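Local structure of Na Glutathione S-transferase 2 (Necator americanus, 2ON5) at residues Leu71-Phe75 with Gly76-Lys80; Pro192-Lys195 with Lys196-Thr200. The protein probably catalyses the conjugation of glutathione to electrophilic compounds, as a dimeric glutathione S-transferase of the human hookworm. One frame throughout, in Å; residues are numbered along the deposited sequence.

Contacts 1 and 2 are both local, each within one continuous run of chain, and their centres lie about 19 Å apart with no touch between them. Contact 1 is partly buried and ends helix 64-75 of the thioredoxin-like N-terminal domain; contact 2 is a surface contact inside helix 192-200 of the helical C-terminal domain. Helix 16-25 is their shared neighbour, packing against S72, F75 and F77 in one and L194 and W197 in the other. Their chemistry differs accordingly: in contact 1 one carbonyl takes two amides where the helix breaks off at a glycine, whereas in contact 2 successive carbonyls are paired with the amides four residues on.

Contact 1 of 2, residues Leu71-Phe75 with Gly76-Lys80; sequences LSRKF and GFAGK
S72 and F77 face each other across a C-terminal helix cap with glycine at C' (G76, phi 100°), where helix 64-75 of the thioredoxin-like domain stops. The backbone bonds converge on S72 O: G76 N donates to it at 2.9 Å and F77 N at 3.0 Å, from opposite faces of the carbonyl plane. The second corresponds to the six-to-one bond of a Schellman motif, but the full motif is not formed, because G76 N lies 4.1 Å from R73 O and bonds to S72 O instead. S72 OG bonds to A68 O one turn back.

Side-chain packing follows the turn. With CG anti to its carbonyl carbon (chi1 -51°), F77 lays its ring back along the end of the helix: F75 O sits over one face, 3.5 Å from F77 CE2, and F75 CB makes an apolar contact with F77 CE2 at 3.7 Å. S72 CB meets the F77 backbone carbonyl. F22 and L24 of helix 16-25 pack on L71 and F77.

The R73 chain bends at chi3, and its NH2 forms a salt bridge with E85 of the second subunit; nearer the backbone, R73 CG rests 3.7 Å from A78 CB.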
loop_
_atom_site.group_PDB
_atom_site.type_symbol
_atom_site.label_atom_id
_atom_site.label_comp_id
_atom_site.label_asym_id
_atom_site.label_seq_id
_atom_site.Cartn_x
_atom_site.Cartn_y
_atom_site.Cartn_z
ATOM N N LEU A 71 2.776 -13.567 4.708
ATOM C CA LEU A 71 3.369 -14.838 4.261
ATOM C C LEU A 71 4.854 -14.737 3.915
ATOM O O LEU A 71 5.633 -15.659 4.211
ATOM C CB LEU A 71 2.580 -15.439 3.087
ATOM C CG LEU A 71 1.093 -15.662 3.338
ATOM C CD1 LEU A 71 0.338 -15.865 2.033
ATOM C CD2 LEU A 71 0.809 -16.782 4.387
ATOM N N SER A 72 5.273 -13.614 3.334
ATOM C CA SER A 72 6.681 -13.459 3.003
ATOM C C SER A 72 7.521 -13.381 4.283
ATOM O O SER A 72 8.592 -13.958 4.354
ATOM C CB SER A 72 6.914 -12.222 2.156
ATOM O OG SER A 72 6.334 -12.435 0.888
ATOM N N ARG A 73 7.030 -12.671 5.291
ATOM C CA ARG A 73 7.746 -12.663 6.577
ATOM C C ARG A 73 7.844 -14.057 7.174
ATOM O O ARG A 73 8.858 -14.416 7.774
ATOM C CB ARG A 73 7.096 -11.711 7.564
ATOM C CG ARG A 73 7.438 -10.249 7.257
ATOM C CD ARG A 73 7.168 -9.255 8.393
ATOM N NE ARG A 73 6.798 -9.858 9.665
ATOM C CZ ARG A 73 6.336 -9.166 10.723
ATOM N NH1 ARG A 73 6.179 -7.849 10.652
ATOM N NH2 ARG A 73 5.973 -9.806 11.832
ATOM N N LYS A 74 6.782 -14.836 7.046
ATOM C CA LYS A 74 6.760 -16.193 7.628
ATOM C C LYS A 74 7.719 -17.151 6.886
ATOM O O LYS A 74 8.348 -18.053 7.493
ATOM C CB LYS A 74 5.309 -16.724 7.597
ATOM C CG LYS A 74 5.104 -18.065 8.260
ATOM C CD LYS A 74 3.717 -18.585 7.991
ATOM C CE LYS A 74 2.666 -17.686 8.635
ATOM N NZ LYS A 74 2.574 -17.943 10.080
ATOM N N PHE A 75 7.850 -16.956 5.578
ATOM C CA PHE A 75 8.514 -17.957 4.728
ATOM C C PHE A 75 9.861 -17.539 4.153
ATOM O O PHE A 75 10.489 -18.324 3.465
ATOM C CB PHE A 75 7.589 -18.381 3.560
ATOM C CG PHE A 75 6.311 -19.082 4.001
ATOM C CD1 PHE A 75 5.090 -18.763 3.405
ATOM C CD2 PHE A 75 6.335 -20.046 5.001
ATOM C CE1 PHE A 75 3.909 -19.406 3.776
ATOM C CE2 PHE A 75 5.145 -20.700 5.413
ATOM C CZ PHE A 75 3.931 -20.370 4.802
ATOM N N GLY A 76 10.275 -16.297 4.402
ATOM C CA GLY A 76 11.646 -15.877 4.092
ATOM C C GLY A 76 11.800 -15.088 2.806
ATOM O O GLY A 76 12.894 -15.064 2.246
ATOM N N PHE A 77 10.718 -14.426 2.363
ATOM C CA PHE A 77 10.715 -13.624 1.118
ATOM C C PHE A 77 10.402 -12.133 1.319
ATOM O O PHE A 77 9.950 -11.463 0.400
ATOM C CB PHE A 77 9.724 -14.223 0.125
ATOM C CG PHE A 77 9.926 -15.690 -0.067
ATOM C CD1 PHE A 77 11.102 -16.164 -0.655
ATOM C CD2 PHE A 77 9.001 -16.586 0.397
ATOM C CE1 PHE A 77 11.326 -17.538 -0.795
ATOM C CE2 PHE A 77 9.211 -17.962 0.263
ATOM C CZ PHE A 77 10.373 -18.426 -0.328
ATOM N N ALA A 78 10.604 -11.639 2.535
ATOM C CA ALA A 78 10.239 -10.250 2.861
ATOM C C ALA A 78 11.447 -9.300 2.834
ATOM O O ALA A 78 11.281 -8.083 2.960
ATOM C CB ALA A 78 9.584 -10.173 4.263
ATOM N N GLY A 79 12.651 -9.853 2.731
ATOM C CA GLY A 79 13.880 -9.072 2.993
ATOM C C GLY A 79 14.716 -9.704 4.080
ATOM O O GLY A 79 14.183 -10.391 4.968
ATOM N N LYS A 80 16.023 -9.461 4.037
ATOM C CA LYS A 80 16.984 -10.193 4.922
ATOM C C LYS A 80 17.218 -9.500 6.290
ATOM O O LYS A 80 17.637 -10.154 7.254
ATOM C CB LYS A 80 18.296 -10.442 4.155
ATOM C CG LYS A 80 19.464 -11.106 4.932
ATOM C CD LYS A 80 20.692 -11.383 3.994
ATOM C CE LYS A 80 21.921 -11.808 4.840
ATOM N NZ LYS A 80 23.243 -11.311 4.279
#

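Contact 2 of 2, residues Pro192-Lys195 with Lys196-Thr200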
loop_
_atom_site.group_PDB
_atom_site.type_symbol
_atom_site.label_atom_id
_atom_site.label_comp_id
_atom_site.label_asym_id
_atom_site.label_seq_id
_atom_site.Cartn_x
_atom_site.Cartn_y
_atom_site.Cartn_z
ATOM N N PRO A 192 13.283 -22.797 -9.648
ATOM C CA PRO A 192 12.600 -24.080 -9.891
ATOM C C PRO A 192 11.168 -24.226 -9.372
ATOM O O PRO A 192 10.307 -24.601 -10.163
ATOM C CB PRO A 192 13.547 -25.094 -9.261
ATOM C CG PRO A 192 14.891 -24.478 -9.501
ATOM C CD PRO A 192 14.658 -23.028 -9.157
ATOM N N ALA A 193 10.902 -23.924 -8.096
ATOM C CA ALA A 193 9.531 -24.085 -7.562
ATOM C C ALA A 193 8.508 -23.152 -8.241
ATOM O O ALA A 193 7.336 -23.495 -8.401
ATOM C CB ALA A 193 9.506 -23.916 -6.042
ATOM N N LEU A 194 8.971 -21.981 -8.656
ATOM C CA LEU A 194 8.130 -21.051 -9.389
ATOM C C LEU A 194 7.918 -21.531 -10.826
ATOM O O LEU A 194 6.798 -21.487 -11.326
ATOM C CB LEU A 194 8.737 -19.638 -9.362
ATOM C CG LEU A 194 7.897 -18.523 -9.992
ATOM C CD1 LEU A 194 6.412 -18.614 -9.577
ATOM C CD2 LEU A 194 8.489 -17.125 -9.639
ATOM N N LYS A 195 8.990 -21.990 -11.473
ATOM C CA LYS A 195 8.897 -22.494 -12.856
ATOM C C LYS A 195 7.874 -23.635 -12.923
ATOM O O LYS A 195 7.039 -23.679 -13.833
ATOM C CB LYS A 195 10.258 -22.972 -13.348
ATOM C CG LYS A 195 10.282 -23.377 -14.825
ATOM C CD LYS A 195 11.688 -23.745 -15.243
ATOM C CE LYS A 195 11.682 -24.315 -16.663
ATOM N NZ LYS A 195 13.044 -24.285 -17.261
ATOM N N LYS A 196 7.909 -24.511 -11.925
ATOM C CA LYS A 196 6.950 -25.617 -11.860
ATOM C C LYS A 196 5.521 -25.103 -11.701
ATOM O O LYS A 196 4.616 -25.565 -12.399
ATOM C CB LYS A 196 7.305 -26.586 -10.728
ATOM C CG LYS A 196 6.359 -27.793 -10.619
ATOM C CD LYS A 196 6.946 -28.810 -9.664
ATOM C CE LYS A 196 5.909 -29.852 -9.215
ATOM N NZ LYS A 196 6.503 -30.623 -8.095
ATOM N N TRP A 197 5.312 -24.138 -10.801
ATOM C CA TRP A 197 3.972 -23.530 -10.614
ATOM C C TRP A 197 3.459 -22.883 -11.912
ATOM O O TRP A 197 2.290 -23.020 -12.263
ATOM C CB TRP A 197 3.946 -22.492 -9.466
ATOM C CG TRP A 197 2.653 -21.652 -9.453
ATOM C CD1 TRP A 197 2.538 -20.314 -9.714
ATOM C CD2 TRP A 197 1.308 -22.124 -9.193
ATOM N NE1 TRP A 197 1.207 -19.917 -9.620
ATOM C CE2 TRP A 197 0.438 -21.012 -9.309
ATOM C CE3 TRP A 197 0.762 -23.378 -8.889
ATOM C CZ2 TRP A 197 -0.956 -21.118 -9.117
ATOM C CZ3 TRP A 197 -0.634 -23.483 -8.686
ATOM C CH2 TRP A 197 -1.472 -22.357 -8.813
ATOM N N ILE A 198 4.333 -22.154 -12.591
ATOM C CA ILE A 198 3.975 -21.490 -13.851
ATOM C C ILE A 198 3.578 -22.509 -14.938
ATOM O O ILE A 198 2.660 -22.259 -15.740
ATOM C CB ILE A 198 5.106 -20.550 -14.311
ATOM C CG1 ILE A 198 5.226 -19.389 -13.318
ATOM C CG2 ILE A 198 4.860 -20.032 -15.750
ATOM C CD1 ILE A 198 6.464 -18.596 -13.488
ATOM N N GLU A 199 4.236 -23.666 -14.928
ATOM C CA GLU A 199 3.914 -24.761 -15.863
ATOM C C GLU A 199 2.552 -25.407 -15.635
ATOM O O GLU A 199 1.970 -25.977 -16.565
ATOM C CB GLU A 199 4.984 -25.849 -15.794
ATOM C CG GLU A 199 6.281 -25.401 -16.388
ATOM C CD GLU A 199 7.438 -26.328 -16.114
ATOM O OE1 GLU A 199 8.475 -26.199 -16.827
ATOM O OE2 GLU A 199 7.334 -27.159 -15.180
ATOM N N THR A 200 2.061 -25.354 -14.400
ATOM C CA THR A 200 0.853 -26.095 -14.022
ATOM C C THR A 200 -0.362 -25.238 -13.627
ATOM O O THR A 200 -1.494 -25.759 -13.527
ATOM C CB THR A 200 1.149 -27.101 -12.887
ATOM O OG1 THR A 200 1.572 -26.403 -11.719
ATOM C CG2 THR A 200 2.271 -28.070 -13.291
#
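Helix 192-200, the last helix of the all-helical C-terminal domain, is held across this contact by four consecutive i to i+4 backbone bonds. K196 N donates to P192 O at 3.0 Å, I198 N to L194 O at 2.8 Å and E199 N to K195 O at 3.0 Å. The bond from W197 N to A193 O is longer, at 3.2 Å, and its donor stands 37° out of the carbonyl plane.

One turn apart, L194 and I198 meet as branched apolar side chains whose axes cross at a slant. In I198, chi1 (-67°) sets CG1 against the preceding turn, close to L194 O, and the extended chi2 carries I198 CD1 on to 3.8 Å from L194 CG. L194 CD1 also approaches W197, coming to the edge of the indole near its plane, 4.2 Å from W197 CD1.

On the solvent side K195 and E199 also pass at an angle. The carboxylate leans on the lysine methylenes, OE1 lying 3.7 Å from K195 CE, while K195 NZ remains 5.0 Å from OE1; any attraction between the charges is probably modest.

The other side of the helix looks inward: W197 lies on R19, Q20 and A23 of helix 16-25 and its NE1 bonds to E16 OE2, joining the two domains, while L194 and I198 reach V188 and R189 of helix 179-189.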